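Local coordinates for protein catechol 2,3-dioxygenase (Rhodococcus sp., PDB 2WL9) that is a type I extradiol dioxygenase that uses a bound iron ion to cleave the aromatic ring of catechols, probably between carbons 2 and 3, at residues Leu108-Thr116 and Arg153-Tyr164. Sequence-based numbering, arbitrary orientation.
Sequences LHDPGGNPT and REDDVEEATRFY
Tyr-164 reaches from the helix to the hairpin turn, where its OH donates a hydrogen bond to Asp-110 OD2 at 2.6 Å, meeting the anti lone pair of that oxygen. Carboxylate and phenol ring stand nearly perpendicular, 84° apart. The same OD2 lies only 2.6 Å from Glu-154 OE2, so close that one acid probably holds a proton and donates it to the other. Glu-154 gets there because its chain folds back at chi2 (-64°). Asp-110 OD1 accepts from Asn-114 N, just after the type I turn from Asp-110 to Gly-113 that closes the beta hairpin. A water donates to both Tyr-164 OH and Thr-116 OG1, bridging helix and strand.

Beside this largely buried polar cluster, Phe-163 packs tightly. With CG anti to the backbone N (chi1 171°), its ring is carried to the hairpin, where Asp-110 CA sits over one face in a CH-pi contact, 4.0 Å from the centroid. Leu-108 CD1 meets the ring edge, 3.7 Å from Phe-163 CE1, and Pro-111 CD lies 3.6 Å from Phe-163 CG. Toward solvent the fit slackens: Pro-111 CG still rests on Glu-159 O at 3.6 Å, but the exposed Glu-159 side chain stays 4.0 Å off (CB to Pro-111 CB), and Asp-155 brings OD1 only to 3.8 Å of Gly-112 CA.

The contact thus joins the two glyoxalase-type modules, setting the hairpin of strands 104-109 and 115-120 against helix 157-167, with Ile-152 of strand 149-152, Phe-201 and Leu-199 of strand 199-201 and Trp-67 of strand 61-68 packed around it.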
loop_
_atom_site.group_PDB
_atom_site.type_symbol
_atom_site.label_atom_id
_atom_site.label_comp_id
_atom_site.label_asym_id
_atom_site.label_seq_id
_atom_site.Cartn_x
_atom_site.Cartn_y
_atom_site.Cartn_z
ATOM N N LEU C 108 28.943 -12.647 -33.481
ATOM C CA LEU C 108 28.377 -13.387 -34.610
ATOM C C LEU C 108 27.592 -12.453 -35.535
ATOM O O LEU C 108 27.737 -11.225 -35.459
ATOM C CB LEU C 108 27.497 -14.544 -34.101
ATOM C CG LEU C 108 26.264 -14.227 -33.247
ATOM C CD1 LEU C 108 25.235 -15.351 -33.366
ATOM C CD2 LEU C 108 26.610 -13.955 -31.775
ATOM N N HIS C 109 26.765 -13.026 -36.409
ATOM C CA HIS C 109 25.874 -12.239 -37.260
ATOM C C HIS C 109 24.470 -12.815 -37.267
ATOM O O HIS C 109 24.292 -14.029 -37.217
ATOM C CB HIS C 109 26.400 -12.179 -38.694
ATOM C CG HIS C 109 27.669 -11.408 -38.835
ATOM N ND1 HIS C 109 28.896 -11.930 -38.492
ATOM C CD2 HIS C 109 27.902 -10.146 -39.264
ATOM C CE1 HIS C 109 29.833 -11.025 -38.711
ATOM N NE2 HIS C 109 29.255 -9.935 -39.180
ATOM N N ASP C 110 23.470 -11.949 -37.348
ATOM C CA ASP C 110 22.102 -12.431 -37.498
ATOM C C ASP C 110 21.882 -12.853 -38.960
ATOM O O ASP C 110 22.804 -12.723 -39.773
ATOM C CB ASP C 110 21.075 -11.409 -36.961
ATOM C CG ASP C 110 20.750 -10.286 -37.939
ATOM O OD1 ASP C 110 21.281 -10.242 -39.071
ATOM O OD2 ASP C 110 19.934 -9.425 -37.545
ATOM N N PRO C 111 20.688 -13.381 -39.300
ATOM C CA PRO C 111 20.505 -13.865 -40.675
ATOM C C PRO C 111 20.517 -12.761 -41.728
ATOM O O PRO C 111 20.862 -13.025 -42.882
ATOM C CB PRO C 111 19.139 -14.552 -40.628
ATOM C CG PRO C 111 18.975 -14.949 -39.198
ATOM C CD PRO C 111 19.577 -13.809 -38.429
ATOM N N GLY C 112 20.163 -11.542 -41.328
ATOM C CA GLY C 112 20.214 -10.380 -42.212
ATOM C C GLY C 112 21.621 -9.844 -42.422
ATOM O O GLY C 112 21.815 -8.882 -43.164
ATOM N N GLY C 113 22.594 -10.469 -41.762
ATOM C CA GLY C 113 23.995 -10.068 -41.845
ATOM C C GLY C 113 24.383 -8.937 -40.906
ATOM O O GLY C 113 25.468 -8.371 -41.037
ATOM N N ASN C 114 23.504 -8.607 -39.957
ATOM C CA ASN C 114 23.795 -7.568 -38.966
ATOM C C ASN C 114 24.732 -8.089 -37.869
ATOM O O ASN C 114 24.412 -9.081 -37.206
ATOM C CB ASN C 114 22.501 -7.019 -38.357
ATOM C CG ASN C 114 21.506 -6.559 -39.407
ATOM O OD1 ASN C 114 20.401 -7.100 -39.511
ATOM N ND2 ASN C 114 21.892 -5.566 -40.195
ATOM N N PRO C 115 25.903 -7.445 -37.687
ATOM C CA PRO C 115 26.800 -7.911 -36.630
ATOM C C PRO C 115 26.123 -7.880 -35.267
ATOM O O PRO C 115 25.605 -6.845 -34.839
ATOM C CB PRO C 115 27.959 -6.913 -36.682
ATOM C CG PRO C 115 27.977 -6.468 -38.102
ATOM C CD PRO C 115 26.512 -6.349 -38.461
ATOM N N THR C 116 26.147 -9.025 -34.598
ATOM C CA THR C 116 25.392 -9.234 -33.379
ATOM C C THR C 116 26.335 -9.695 -32.279
ATOM O O THR C 116 27.125 -10.608 -32.483
ATOM C CB THR C 116 24.295 -10.278 -33.628
ATOM O OG1 THR C 116 23.419 -9.794 -34.651
ATOM C CG2 THR C 116 23.495 -10.565 -32.355
ATOM N N ARG C 153 17.421 -4.327 -40.736
ATOM C CA ARG C 153 17.197 -4.986 -42.020
ATOM C C ARG C 153 17.221 -6.504 -41.901
ATOM O O ARG C 153 18.141 -7.082 -41.322
ATOM C CB ARG C 153 18.239 -4.512 -43.034
ATOM C CG ARG C 153 17.962 -4.896 -44.482
ATOM C CD ARG C 153 18.906 -4.149 -45.412
ATOM N NE ARG C 153 20.304 -4.431 -45.095
ATOM C CZ ARG C 153 21.333 -3.684 -45.481
ATOM N NH1 ARG C 153 21.137 -2.593 -46.211
ATOM N NH2 ARG C 153 22.566 -4.029 -45.133
ATOM N N GLU C 154 16.190 -7.144 -42.440
ATOM C CA GLU C 154 16.158 -8.595 -42.528
ATOM C C GLU C 154 15.632 -8.992 -43.898
ATOM O O GLU C 154 14.481 -8.707 -44.222
ATOM C CB GLU C 154 15.282 -9.205 -41.425
ATOM C CG GLU C 154 15.677 -8.845 -40.000
ATOM C CD GLU C 154 17.043 -9.363 -39.574
ATOM O OE1 GLU C 154 17.561 -10.329 -40.173
ATOM O OE2 GLU C 154 17.590 -8.798 -38.609
ATOM N N ASP C 155 16.480 -9.634 -44.700
ATOM C CA ASP C 155 16.062 -10.162 -46.005
ATOM C C ASP C 155 15.185 -11.409 -45.862
ATOM O O ASP C 155 14.419 -11.753 -46.771
ATOM C CB ASP C 155 17.284 -10.465 -46.883
ATOM C CG ASP C 155 18.093 -11.665 -46.389
ATOM O OD1 ASP C 155 18.318 -11.795 -45.164
ATOM O OD2 ASP C 155 18.507 -12.484 -47.236
ATOM N N ASP C 156 15.326 -12.095 -44.732
ATOM C CA ASP C 156 14.535 -13.283 -44.439
ATOM C C ASP C 156 13.905 -13.115 -43.063
ATOM O O ASP C 156 14.546 -13.388 -42.041
ATOM C CB ASP C 156 15.416 -14.535 -44.473
ATOM C CG ASP C 156 14.614 -15.828 -44.437
ATOM O OD1 ASP C 156 13.545 -15.881 -43.787
ATOM O OD2 ASP C 156 15.064 -16.810 -45.063
ATOM N N VAL C 157 12.654 -12.667 -43.053
ATOM C CA VAL C 157 11.902 -12.444 -41.812
ATOM C C VAL C 157 11.788 -13.696 -40.944
ATOM O O VAL C 157 12.018 -13.633 -39.738
ATOM C CB VAL C 157 10.493 -11.856 -42.092
ATOM C CG1 VAL C 157 9.716 -11.654 -40.795
ATOM C CG2 VAL C 157 10.610 -10.537 -42.828
ATOM N N GLU C 158 11.442 -14.831 -41.552
ATOM C CA GLU C 158 11.273 -16.067 -40.789
ATOM C C GLU C 158 12.570 -16.571 -40.141
ATOM O O GLU C 158 12.562 -16.968 -38.972
ATOM C CB GLU C 158 10.614 -17.170 -41.625
ATOM C CG GLU C 158 9.783 -18.123 -40.774
ATOM C CD GLU C 158 8.873 -19.035 -41.579
ATOM O OE1 GLU C 158 9.112 -19.233 -42.794
ATOM O OE2 GLU C 158 7.915 -19.573 -40.980
ATOM N N GLU C 159 13.675 -16.545 -40.893
ATOM C CA GLU C 159 14.979 -16.943 -40.351
ATOM C C GLU C 159 15.397 -16.026 -39.204
ATOM O O GLU C 159 15.882 -16.498 -38.177
ATOM C CB GLU C 159 16.064 -16.957 -41.434
ATOM C CG GLU C 159 16.242 -18.310 -42.111
ATOM C CD GLU C 159 17.252 -18.282 -43.246
ATOM O OE1 GLU C 159 18.040 -17.313 -43.347
ATOM O OE2 GLU C 159 17.252 -19.242 -44.046
ATOM N N ALA C 160 15.201 -14.725 -39.397
ATOM C CA ALA C 160 15.434 -13.724 -38.358
ATOM C C ALA C 160 14.608 -14.012 -37.097
ATOM O O ALA C 160 15.122 -13.929 -35.980
ATOM C CB ALA C 160 15.126 -12.333 -38.891
ATOM N N THR C 161 13.337 -14.363 -37.273
ATOM C CA THR C 161 12.495 -14.673 -36.116
ATOM C C THR C 161 13.025 -15.892 -35.362
ATOM O O THR C 161 13.161 -15.843 -34.139
ATOM C CB THR C 161 11.001 -14.842 -36.482
ATOM O OG1 THR C 161 10.579 -13.737 -37.283
ATOM C CG2 THR C 161 10.151 -14.872 -35.224
ATOM N N ARG C 162 13.351 -16.961 -36.090
ATOM C CA ARG C 162 13.910 -18.178 -35.485
ATOM C C ARG C 162 15.225 -17.915 -34.746
ATOM O O ARG C 162 15.433 -18.414 -33.636
ATOM C CB ARG C 162 14.127 -19.276 -36.535
ATOM C CG ARG C 162 12.862 -19.775 -37.211
ATOM C CD ARG C 162 13.168 -20.944 -38.131
ATOM N NE ARG C 162 12.077 -21.195 -39.071
ATOM C CZ ARG C 162 12.096 -20.863 -40.361
ATOM N NH1 ARG C 162 13.156 -20.268 -40.895
ATOM N NH2 ARG C 162 11.048 -21.140 -41.126
ATOM N N PHE C 163 16.105 -17.132 -35.373
ATOM C CA PHE C 163 17.380 -16.747 -34.766
ATOM C C PHE C 163 17.163 -16.034 -33.434
ATOM O O PHE C 163 17.707 -16.436 -32.406
ATOM C CB PHE C 163 18.181 -15.865 -35.734
ATOM C CG PHE C 163 19.417 -15.249 -35.126
ATOM C CD1 PHE C 163 20.571 -16.006 -34.949
ATOM C CD2 PHE C 163 19.429 -13.908 -34.750
ATOM C CE1 PHE C 163 21.716 -15.443 -34.396
ATOM C CE2 PHE C 163 20.571 -13.329 -34.189
ATOM C CZ PHE C 163 21.721 -14.102 -34.015
ATOM N N TYR C 164 16.361 -14.979 -33.452
ATOM C CA TYR C 164 16.124 -14.204 -32.244
ATOM C C TYR C 164 15.358 -14.966 -31.159
ATOM O O TYR C 164 15.572 -14.711 -29.981
ATOM C CB TYR C 164 15.516 -12.839 -32.565
ATOM C CG TYR C 164 16.533 -11.923 -33.206
ATOM C CD1 TYR C 164 17.592 -11.397 -32.460
ATOM C CD2 TYR C 164 16.454 -11.603 -34.558
ATOM C CE1 TYR C 164 18.542 -10.574 -33.044
ATOM C CE2 TYR C 164 17.400 -10.777 -35.158
ATOM C CZ TYR C 164 18.438 -10.267 -34.394
ATOM O OH TYR C 164 19.369 -9.443 -34.972
HETATM O O HOH W 1 21.267 -8.462 -33.315
#